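Local structure of ribose ABC transporter, substrate binding protein (Conexibacter woesei, 4KQ9) at residues T242-Q250 with G290-N298. The protein probably binds a sugar such as ribose in the periplasm and delivers it to an ABC transporter for import. The protein carries 1 engineered substitution. Numbering follows the deposited sequence. Where two conformers were deposited one is given.
Sequences TVSQCAYEQ and GAAWERCEN
The Y248 ring carries the CB of N298 over the centre of one face, a CH-pi contact 3.5 Å from CB to the ring centroid, and the N298 amide stacks on that same face with its plane turned only 21° from the ring. At the ring's edge lies the backbone O of R295. With CG anti to the backbone N (chi1 -169°), Y248 extends alongside the end of helix 291-297 and covers its last residues. Cut back to an alanine, this position would probably leave the N298 side chain without the ring it lies on and free to turn. The W293 ring has the CG of E297 over one face, toward the rim, while its CZ3 reaches the CB of S244. The two segments are joined covalently by a disulfide, C246 SG to C296 SG at 2.1 Å. The C296 O accepts a hydrogen bond from E249 N at 3.3 Å, fairly straight at 161° but with the donor above the carbonyl plane. A water joins E249 OE1 to the backbone O of A292. The E297 chain bends beyond CB, bringing its carboxylate back beside the strand end: S244 OG donates a hydrogen bond to E297 OE2, modelled at a doubtfully short 2.4 Å, and accepts from C246 N at 2.9 Å, closing an ST turn. A second water bridges E297 OE2 and A247 N, and R24 pairs with OE1 in a salt bridge, which would probably favour a charged carboxylate. The disulfide thus ties the C-terminal helix 291-297 to the N-cap of helix 247-264, where the chain passes from strand 241-244 into that helix, consistent with one of the interlobe crossovers of the two-lobed periplasmic binding protein fold.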
# COMPACT_ATOMS: atom_id res chain seq x y z
N THR A 242 -12.25 -4.02 2.60
CA THR A 242 -10.85 -3.63 2.67
C THR A 242 -10.18 -3.89 1.33
O THR A 242 -10.72 -4.64 0.47
CB THR A 242 -10.15 -4.40 3.81
OG1 THR A 242 -8.82 -3.90 3.99
CG2 THR A 242 -10.10 -5.88 3.54
N VAL A 243 -9.00 -3.33 1.12
CA VAL A 243 -8.31 -3.47 -0.14
C VAL A 243 -6.91 -4.03 0.12
O VAL A 243 -6.16 -3.47 0.95
CB VAL A 243 -8.24 -2.15 -0.91
CG1 VAL A 243 -7.59 -2.32 -2.32
CG2 VAL A 243 -9.64 -1.60 -1.09
N SER A 244 -6.54 -5.11 -0.58
CA SER A 244 -5.13 -5.62 -0.56
C SER A 244 -4.27 -4.93 -1.62
O SER A 244 -4.73 -4.73 -2.75
CB SER A 244 -5.11 -7.09 -0.81
OG SER A 244 -3.79 -7.50 -1.01
N GLN A 245 -3.05 -4.53 -1.22
CA GLN A 245 -2.08 -3.99 -2.14
C GLN A 245 -1.18 -5.06 -2.68
O GLN A 245 -0.21 -4.74 -3.30
CB GLN A 245 -1.24 -2.99 -1.39
CG GLN A 245 -2.02 -1.76 -0.99
CD GLN A 245 -1.07 -0.70 -0.43
OE1 GLN A 245 -1.11 -0.39 0.76
NE2 GLN A 245 -0.18 -0.20 -1.26
N CYS A 246 -1.47 -6.34 -2.41
CA CYS A 246 -0.82 -7.48 -3.10
C CYS A 246 0.70 -7.48 -2.96
O CYS A 246 1.43 -7.47 -3.95
CB CYS A 246 -1.21 -7.44 -4.55
SG CYS A 246 -2.99 -7.71 -4.79
N ALA A 247 1.15 -7.44 -1.72
CA ALA A 247 2.57 -7.30 -1.38
C ALA A 247 3.40 -8.37 -2.03
O ALA A 247 4.50 -8.11 -2.58
CB ALA A 247 2.73 -7.38 0.11
N TYR A 248 2.91 -9.59 -1.98
CA TYR A 248 3.64 -10.72 -2.57
C TYR A 248 3.87 -10.56 -4.08
O TYR A 248 4.99 -10.79 -4.59
CB TYR A 248 2.88 -12.03 -2.30
CG TYR A 248 3.73 -13.27 -2.65
CD1 TYR A 248 4.60 -13.81 -1.73
CD2 TYR A 248 3.61 -13.88 -3.88
CE1 TYR A 248 5.37 -14.95 -2.05
CE2 TYR A 248 4.35 -15.00 -4.20
CZ TYR A 248 5.23 -15.50 -3.28
OH TYR A 248 5.95 -16.61 -3.62
N GLU A 249 2.81 -10.18 -4.80
CA GLU A 249 2.92 -9.90 -6.20
C GLU A 249 3.83 -8.72 -6.53
O GLU A 249 4.51 -8.75 -7.58
CB GLU A 249 1.54 -9.65 -6.75
CG GLU A 249 1.44 -9.84 -8.25
CD GLU A 249 -0.00 -10.04 -8.80
OE1 GLU A 249 -1.05 -10.06 -8.06
OE2 GLU A 249 -0.06 -10.26 -10.04
N GLN A 250 3.81 -7.66 -5.71
CA GLN A 250 4.67 -6.56 -5.93
C GLN A 250 6.13 -7.04 -6.03
O GLN A 250 6.91 -6.57 -6.90
CB GLN A 250 4.55 -5.51 -4.84
CG GLN A 250 3.20 -4.78 -4.84
CD GLN A 250 3.28 -3.41 -4.19
OE1 GLN A 250 4.25 -2.69 -4.38
NE2 GLN A 250 2.29 -3.04 -3.45
N GLY A 290 -9.72 -17.93 -4.78
CA GLY A 290 -9.32 -17.79 -6.17
C GLY A 290 -7.82 -17.64 -6.48
O GLY A 290 -6.94 -17.37 -5.63
N ALA A 291 -7.55 -17.76 -7.76
CA ALA A 291 -6.19 -17.73 -8.26
C ALA A 291 -5.61 -16.34 -8.22
O ALA A 291 -4.43 -16.18 -7.98
CB ALA A 291 -6.17 -18.28 -9.67
N ALA A 292 -6.43 -15.32 -8.45
CA ALA A 292 -5.89 -13.94 -8.42
C ALA A 292 -5.44 -13.61 -7.02
O ALA A 292 -4.35 -13.03 -6.83
CB ALA A 292 -6.88 -12.95 -8.86
N TRP A 293 -6.23 -14.02 -6.04
CA TRP A 293 -5.81 -13.85 -4.62
C TRP A 293 -4.56 -14.61 -4.31
O TRP A 293 -3.68 -14.13 -3.57
CB TRP A 293 -6.90 -14.22 -3.63
CG TRP A 293 -6.53 -14.05 -2.22
CD1 TRP A 293 -6.04 -14.98 -1.37
CD2 TRP A 293 -6.55 -12.82 -1.49
NE1 TRP A 293 -5.78 -14.42 -0.13
CE2 TRP A 293 -6.07 -13.09 -0.19
CE3 TRP A 293 -6.95 -11.53 -1.82
CZ2 TRP A 293 -6.02 -12.10 0.81
CZ3 TRP A 293 -6.86 -10.56 -0.86
CH2 TRP A 293 -6.40 -10.85 0.45
N GLU A 294 -4.42 -15.82 -4.84
CA GLU A 294 -3.19 -16.53 -4.55
C GLU A 294 -1.92 -15.86 -5.16
O GLU A 294 -0.86 -15.89 -4.55
CB GLU A 294 -3.25 -17.99 -5.06
CG GLU A 294 -1.93 -18.68 -4.69
CD GLU A 294 -1.80 -20.11 -5.15
OE1 GLU A 294 -2.44 -20.47 -6.16
OE2 GLU A 294 -1.01 -20.86 -4.52
N ARG A 295 -2.02 -15.33 -6.39
CA ARG A 295 -0.91 -14.55 -6.92
C ARG A 295 -0.68 -13.28 -6.11
O ARG A 295 0.46 -12.83 -5.96
CB ARG A 295 -1.14 -14.22 -8.40
CG ARG A 295 -1.15 -15.45 -9.29
CD ARG A 295 -1.19 -15.09 -10.81
NE ARG A 295 -2.45 -14.44 -11.14
CZ ARG A 295 -3.52 -15.07 -11.63
NH1 ARG A 295 -3.45 -16.37 -11.88
NH2 ARG A 295 -4.65 -14.42 -11.85
N CYS A 296 -1.75 -12.67 -5.62
CA CYS A 296 -1.69 -11.34 -4.93
C CYS A 296 -0.98 -11.41 -3.57
O CYS A 296 -0.07 -10.63 -3.28
CB CYS A 296 -3.14 -10.81 -4.79
SG CYS A 296 -3.45 -9.44 -3.68
N GLU A 297 -1.33 -12.40 -2.76
CA GLU A 297 -0.80 -12.57 -1.41
C GLU A 297 -0.08 -13.91 -1.13
O GLU A 297 0.64 -13.96 -0.17
CB GLU A 297 -1.95 -12.49 -0.40
CG GLU A 297 -2.71 -11.17 -0.35
CD GLU A 297 -1.91 -9.99 0.22
OE1 GLU A 297 -0.68 -10.09 0.45
OE2 GLU A 297 -2.52 -8.91 0.45
N ASN A 298 -0.35 -14.96 -1.87
CA ASN A 298 0.26 -16.34 -1.67
C ASN A 298 -0.06 -16.93 -0.29
O ASN A 298 -1.11 -16.52 0.26
CB ASN A 298 1.78 -16.30 -1.89
CG ASN A 298 2.39 -17.68 -2.04
OD1 ASN A 298 1.99 -18.45 -2.89
ND2 ASN A 298 3.36 -18.00 -1.21
O HOH W 1 -0.41 -7.32 0.77
O HOH W 2 -3.50 -10.54 -8.27